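Local coordinates for centrosomal protein of 104 kDa (Homo sapiens, PDB 5LPH), which is required for ciliogenesis and for structural integrity at the ciliary tip, and interacts with tubulin, the piece here being its TOG domain, at residues Lys72-Met77 / Lys117-Gln122; Thr89-Val94 / Thr134-Glu139. One frame throughout, in Å; residues are numbered along the deposited sequence. Where two conformers were deposited one is given.

Interaction 1 of 2, residues Lys72-Met77 / Lys117-Gln122; sequences KKLMEM and KMIITQ
In the helical stack of the TOG domain, an alpha-solenoid of HEAT-repeat character, Leu-74 and Met-75 of helix 60-76 meet Met-118, Ile-119 and Gln-122 of helix 106-126. The two helices run the same way, the axes of their short segments 10.9 Å apart at closest approach and inclined by 17°, and the contact between them is made by side chains. Both methionines are selenomethionines, and they slide past each other in opposite directions. In the conformer given for Met-118, which has a second one, the SE atoms of Met-75 and Met-118 lie 3.5 Å apart, and Met-75 CG sits 3.7 Å from Met-118 SE. Met-118 has CG anti to its backbone N (chi1 179°); the chain then bends twice, and CE ends 3.8 Å from Leu-74 CD1. That same Leu-74 methyl reaches Ile-119, with CD1 3.7 Å from Ile-119 CG1. At the more exposed side of the contact, the Met-75 chain also bends beyond CG and crosses Gln-122 at about a right angle, its CE 4.0 Å from Gln-122 CB. Leu-74 further touches Thr-89 and Ser-93 of helix 83-100, so it is buried among three helices. No hydrogen bond spans the two segments, so the pair is probably held by dispersion and the exclusion of water.

Interaction 2 of 2, residues Thr89-Val94 / Thr134-Glu139; sequences TLRASV and TAHCVE
His-136 of helix 131-147 extends toward helix 83-100 and meets Arg-91, while one residue further on Cys-137 packs against Leu-90 and Val-94. Both helices belong to the alpha-solenoid of the TOG domain and run the same way, with 10.4 Å between the axes of the short segments at closest approach and only 10° between their directions. In the Arg-91 conformer given, one of two, NH2 lies over one face of the His-136 imidazole, 3.3 Å above the plane and displaced toward the rim, with ND1 the nearest ring atom at 3.4 Å. NH2 and ND1 are close but badly angled for a hydrogen bond; the planes of guanidinium and ring are 47° apart. CG of His-136 is anti to the backbone N (chi1 -178°), which carries the ring's first atom toward helix 83-100. A water lies at the ring edge, in plane, hydrogen-bonded to His-136 NE2 at 3.0 Å and donating to Arg-91 O at 2.7 Å, so it bridges the two helices. An alanine in place of His-136 would probably leave this water without its anchor on helix 131-147 and the Arg-91 guanidinium freer to turn.

The buried half of the contact is apolar. Cys-137 SG rests 3.7 Å from Val-94 CG2 and 3.9 Å from Leu-90 CD2, touching one branch of each residue. Ile-119 of helix 106-126 touches both Leu-90 and Cys-137, adding a third helix to the cluster. Further out, Arg-91 NH1 makes a long, weak ion pair with Glu-133. Within helix 83-100, Thr-89 O takes two bonds from one residue: Ser-93 N and Ser-93 OG, the latter at 2.8 Å, arrive from opposite faces of the carbonyl plane.

In the fold
Four successive helices, 60-76, 83-100, 106-126 and 131-147, supply the two contacts in turn, so their segments alternate along the chain: interaction 1 joins the first helix to the third, interaction 2 the second to the fourth. Their centres are 12 Å apart, on the same side of the chain's centre, and they touch directly. Met-77 CE packs 3.6 Å from Thr-89 OG1, and Ile-119 CG2 lies 3.8 Å from Leu-90 CD1. Each contact thus links helices two apart in sequence, and, where they touch, the two layers of helices pack against each other, as in HEAT-type solenoids, the way this tubulin-binding TOG domain is built.

Interaction 1 of 2, residues Lys72-Met77 / Lys117-Gln122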
loop_
_atom_site.group_PDB
_atom_site.type_symbol
_atom_site.label_atom_id
_atom_site.label_comp_id
_atom_site.label_asym_id
_atom_site.label_seq_id
_atom_site.Cartn_x
_atom_site.Cartn_y
_atom_site.Cartn_z
ATOM N N LYS A 72 -18.989 -13.304 -3.997
ATOM C CA LYS A 72 -19.739 -14.360 -4.703
ATOM C C LYS A 72 -20.191 -13.912 -6.089
ATOM O O LYS A 72 -19.949 -14.603 -7.073
ATOM C CB LYS A 72 -20.976 -14.803 -3.905
ATOM C CG LYS A 72 -20.721 -15.865 -2.848
ATOM C CD LYS A 72 -21.980 -16.117 -2.026
ATOM C CE LYS A 72 -21.854 -17.334 -1.122
ATOM N NZ LYS A 72 -22.161 -18.602 -1.845
ATOM N N LYS A 73 -20.851 -12.756 -6.140
ATOM C CA LYS A 73 -21.377 -12.170 -7.380
ATOM C C LYS A 73 -20.323 -11.989 -8.474
ATOM O O LYS A 73 -20.590 -12.285 -9.637
ATOM C CB LYS A 73 -22.054 -10.823 -7.077
ATOM C CG LYS A 73 -22.480 -10.009 -8.292
ATOM C CD LYS A 73 -23.547 -8.990 -7.925
ATOM C CE LYS A 73 -23.654 -7.873 -8.952
ATOM N NZ LYS A 73 -24.685 -6.877 -8.550
ATOM N N LEU A 74 -19.139 -11.501 -8.103
ATOM C CA LEU A 74 -18.058 -11.287 -9.075
ATOM C C LEU A 74 -17.616 -12.582 -9.752
ATOM O O LEU A 74 -17.449 -12.605 -10.968
ATOM C CB LEU A 74 -16.843 -10.596 -8.433
ATOM C CG LEU A 74 -16.974 -9.109 -8.086
ATOM C CD1 LEU A 74 -15.791 -8.595 -7.283
ATOM C CD2 LEU A 74 -17.104 -8.294 -9.344
HETATM N N MSE A 75 -17.442 -13.646 -8.970
HETATM C CA MSE A 75 -16.963 -14.932 -9.502
HETATM C C MSE A 75 -18.015 -15.784 -10.173
HETATM O O MSE A 75 -17.668 -16.744 -10.857
HETATM C CB MSE A 75 -16.266 -15.735 -8.402
HETATM C CG MSE A 75 -14.979 -15.057 -7.928
HETATM SE SE MSE A 75 -13.717 -14.593 -9.387
HETATM C CE MSE A 75 -13.243 -16.434 -9.907
ATOM N N GLU A 76 -19.295 -15.454 -10.000
ATOM C CA GLU A 76 -20.372 -16.143 -10.722
ATOM C C GLU A 76 -20.648 -15.556 -12.112
ATOM O O GLU A 76 -21.413 -16.142 -12.873
ATOM C CB GLU A 76 -21.667 -16.148 -9.899
ATOM C CG GLU A 76 -21.608 -17.048 -8.675
ATOM C CD GLU A 76 -22.857 -16.972 -7.806
ATOM O OE1 GLU A 76 -23.878 -16.391 -8.241
ATOM O OE2 GLU A 76 -22.819 -17.507 -6.676
HETATM N N MSE A 77 -20.037 -14.419 -12.452
HETATM C CA MSE A 77 -20.267 -13.800 -13.763
HETATM C C MSE A 77 -19.602 -14.627 -14.839
HETATM O O MSE A 77 -18.408 -14.914 -14.736
HETATM C CB MSE A 77 -19.748 -12.369 -13.822
HETATM C CG MSE A 77 -20.732 -11.444 -13.124
HETATM SE SE MSE A 77 -19.861 -9.704 -12.854
HETATM C CE MSE A 77 -20.983 -8.687 -14.115
ATOM N N LYS A 117 -7.988 -9.156 -3.034
ATOM C CA LYS A 117 -7.131 -10.228 -3.534
ATOM C C LYS A 117 -7.812 -11.054 -4.636
ATOM O O LYS A 117 -7.179 -11.383 -5.638
ATOM C CB LYS A 117 -6.654 -11.135 -2.392
ATOM C CG LYS A 117 -5.869 -12.352 -2.862
ATOM C CD LYS A 117 -5.055 -12.992 -1.754
ATOM C CE LYS A 117 -4.413 -14.278 -2.253
ATOM N NZ LYS A 117 -3.682 -14.995 -1.177
HETATM N N MSE A 118 -9.093 -11.368 -4.460
HETATM C CA MSE A 118 -9.849 -12.130 -5.467
HETATM C C MSE A 118 -9.958 -11.359 -6.762
HETATM O O MSE A 118 -9.860 -11.939 -7.837
HETATM C CB MSE A 118 -11.243 -12.497 -4.948
HETATM C CG MSE A 118 -12.073 -13.273 -5.984
HETATM SE SE MSE A 118 -13.099 -11.985 -7.077
HETATM C CE MSE A 118 -14.328 -11.648 -5.588
ATOM N N ILE A 119 -10.184 -10.047 -6.678
ATOM C CA ILE A 119 -10.305 -9.201 -7.876
ATOM C C ILE A 119 -8.998 -9.181 -8.686
ATOM O O ILE A 119 -9.019 -9.365 -9.903
ATOM C CB ILE A 119 -10.748 -7.754 -7.529
ATOM C CG1 ILE A 119 -12.201 -7.747 -7.042
ATOM C CG2 ILE A 119 -10.639 -6.834 -8.741
ATOM C CD1 ILE A 119 -12.584 -6.510 -6.260
ATOM N N ILE A 120 -7.874 -8.953 -8.010
ATOM C CA ILE A 120 -6.572 -8.866 -8.680
ATOM C C ILE A 120 -6.090 -10.233 -9.193
ATOM O O ILE A 120 -5.606 -10.324 -10.313
ATOM C CB ILE A 120 -5.499 -8.216 -7.769
ATOM C CG1 ILE A 120 -5.870 -6.760 -7.462
ATOM C CG2 ILE A 120 -4.117 -8.279 -8.423
ATOM C CD1 ILE A 120 -5.159 -6.176 -6.258
ATOM N N THR A 121 -6.236 -11.274 -8.373
ATOM C CA THR A 121 -5.621 -12.593 -8.612
ATOM C C THR A 121 -6.508 -13.615 -9.339
ATOM O O THR A 121 -5.988 -14.577 -9.905
ATOM C CB THR A 121 -5.128 -13.152 -7.238
ATOM O OG1 THR A 121 -4.106 -12.284 -6.739
ATOM C CG2 THR A 121 -4.589 -14.608 -7.233
ATOM N N GLN A 122 -7.828 -13.422 -9.332
ATOM C CA GLN A 122 -8.756 -14.401 -9.923
ATOM C C GLN A 122 -9.665 -13.820 -11.009
ATOM O O GLN A 122 -9.740 -14.371 -12.104
ATOM C CB GLN A 122 -9.597 -15.062 -8.828
ATOM C CG GLN A 122 -8.772 -15.629 -7.676
ATOM C CD GLN A 122 -9.593 -16.488 -6.730
ATOM O OE1 GLN A 122 -9.799 -16.133 -5.564
ATOM N NE2 GLN A 122 -10.081 -17.619 -7.231
#

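Interaction 2 of 2, residues Thr89-Val94 / Thr134-Glu139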
loop_
_atom_site.group_PDB
_atom_site.type_symbol
_atom_site.label_atom_id
_atom_site.label_comp_id
_atom_site.label_asym_id
_atom_site.label_seq_id
_atom_site.Cartn_x
_atom_site.Cartn_y
_atom_site.Cartn_z
ATOM N N THR A 89 -18.328 -3.237 -13.134
ATOM C CA THR A 89 -18.496 -4.022 -11.918
ATOM C C THR A 89 -17.216 -4.038 -11.070
ATOM O O THR A 89 -17.278 -3.926 -9.842
ATOM C CB THR A 89 -18.963 -5.449 -12.263
ATOM O OG1 THR A 89 -20.242 -5.379 -12.903
ATOM C CG2 THR A 89 -19.102 -6.282 -11.030
ATOM N N LEU A 90 -16.069 -4.168 -11.732
ATOM C CA LEU A 90 -14.770 -4.075 -11.071
ATOM C C LEU A 90 -14.558 -2.710 -10.418
ATOM O O LEU A 90 -14.119 -2.651 -9.269
ATOM C CB LEU A 90 -13.638 -4.379 -12.057
ATOM C CG LEU A 90 -12.205 -4.350 -11.509
ATOM C CD1 LEU A 90 -11.351 -5.397 -12.204
ATOM C CD2 LEU A 90 -11.554 -2.979 -11.650
ATOM N N ARG A 91 -14.869 -1.633 -11.145
ATOM C CA ARG A 91 -14.664 -0.264 -10.640
ATOM C C ARG A 91 -15.588 0.080 -9.466
ATOM O O ARG A 91 -15.184 0.784 -8.536
ATOM C CB ARG A 91 -14.801 0.775 -11.771
ATOM C CG ARG A 91 -13.628 0.737 -12.749
ATOM C CD ARG A 91 -13.619 1.805 -13.832
ATOM N NE ARG A 91 -12.654 1.421 -14.869
ATOM C CZ ARG A 91 -11.449 1.964 -15.027
ATOM N NH1 ARG A 91 -10.646 1.522 -15.984
ATOM N NH2 ARG A 91 -11.050 2.956 -14.245
ATOM N N ALA A 92 -16.819 -0.422 -9.510
ATOM C CA ALA A 92 -17.773 -0.228 -8.418
ATOM C C ALA A 92 -17.357 -1.019 -7.175
ATOM O O ALA A 92 -17.490 -0.534 -6.050
ATOM C CB ALA A 92 -19.162 -0.644 -8.855
ATOM N N SER A 93 -16.864 -2.237 -7.391
ATOM C CA SER A 93 -16.371 -3.079 -6.308
ATOM C C SER A 93 -15.126 -2.499 -5.640
ATOM O O SER A 93 -15.014 -2.522 -4.416
ATOM C CB SER A 93 -16.101 -4.495 -6.809
ATOM O OG SER A 93 -17.304 -5.056 -7.297
ATOM N N VAL A 94 -14.212 -1.966 -6.444
ATOM C CA VAL A 94 -13.020 -1.296 -5.921
ATOM C C VAL A 94 -13.388 -0.055 -5.099
ATOM O O VAL A 94 -12.745 0.224 -4.081
ATOM C CB VAL A 94 -12.014 -0.965 -7.054
ATOM C CG1 VAL A 94 -10.919 -0.020 -6.579
ATOM C CG2 VAL A 94 -11.389 -2.249 -7.581
ATOM N N THR A 134 -5.770 -3.852 -13.444
ATOM C CA THR A 134 -4.878 -4.196 -12.337
ATOM C C THR A 134 -4.320 -2.936 -11.685
ATOM O O THR A 134 -4.385 -2.785 -10.467
ATOM C CB THR A 134 -3.727 -5.108 -12.792
ATOM O OG1 THR A 134 -4.267 -6.314 -13.341
ATOM C CG2 THR A 134 -2.820 -5.470 -11.623
ATOM N N ALA A 135 -3.816 -2.023 -12.509
ATOM C CA ALA A 135 -3.306 -0.737 -12.027
ATOM C C ALA A 135 -4.361 0.058 -11.258
ATOM O O ALA A 135 -4.060 0.654 -10.231
ATOM C CB ALA A 135 -2.760 0.088 -13.185
ATOM N N HIS A 136 -5.590 0.074 -11.766
ATOM C CA HIS A 136 -6.688 0.778 -11.094
ATOM C C HIS A 136 -6.965 0.224 -9.677
ATOM O O HIS A 136 -7.095 0.999 -8.733
ATOM C CB HIS A 136 -7.958 0.752 -11.952
ATOM C CG HIS A 136 -9.108 1.485 -11.339
ATOM N ND1 HIS A 136 -9.238 2.856 -11.400
ATOM C CD2 HIS A 136 -10.169 1.035 -10.632
ATOM C CE1 HIS A 136 -10.338 3.220 -10.765
ATOM N NE2 HIS A 136 -10.921 2.132 -10.291
ATOM N N CYS A 137 -7.030 -1.100 -9.540
ATOM C CA CYS A 137 -7.197 -1.743 -8.230
ATOM C C CYS A 137 -6.108 -1.331 -7.251
ATOM O O CYS A 137 -6.383 -0.955 -6.109
ATOM C CB CYS A 137 -7.183 -3.264 -8.362
ATOM S SG CYS A 137 -8.573 -3.930 -9.295
ATOM N N VAL A 138 -4.869 -1.381 -7.728
ATOM C CA VAL A 138 -3.709 -1.066 -6.908
ATOM C C VAL A 138 -3.681 0.416 -6.509
ATOM O O VAL A 138 -3.515 0.728 -5.327
ATOM C CB VAL A 138 -2.407 -1.495 -7.625
ATOM C CG1 VAL A 138 -1.179 -0.962 -6.910
ATOM C CG2 VAL A 138 -2.341 -3.013 -7.709
ATOM N N GLU A 139 -3.857 1.314 -7.478
ATOM C CA GLU A 139 -3.767 2.766 -7.223
ATOM C C GLU A 139 -4.851 3.301 -6.285
ATOM O O GLU A 139 -4.604 4.230 -5.522
ATOM C CB GLU A 139 -3.789 3.562 -8.540
ATOM C CG GLU A 139 -2.559 3.351 -9.416
ATOM C CD GLU A 139 -2.734 3.829 -10.858
ATOM O OE1 GLU A 139 -3.845 3.678 -11.410
ATOM O OE2 GLU A 139 -1.752 4.334 -11.456
HETATM O O HOH W 1 -13.203 2.600 -8.411
#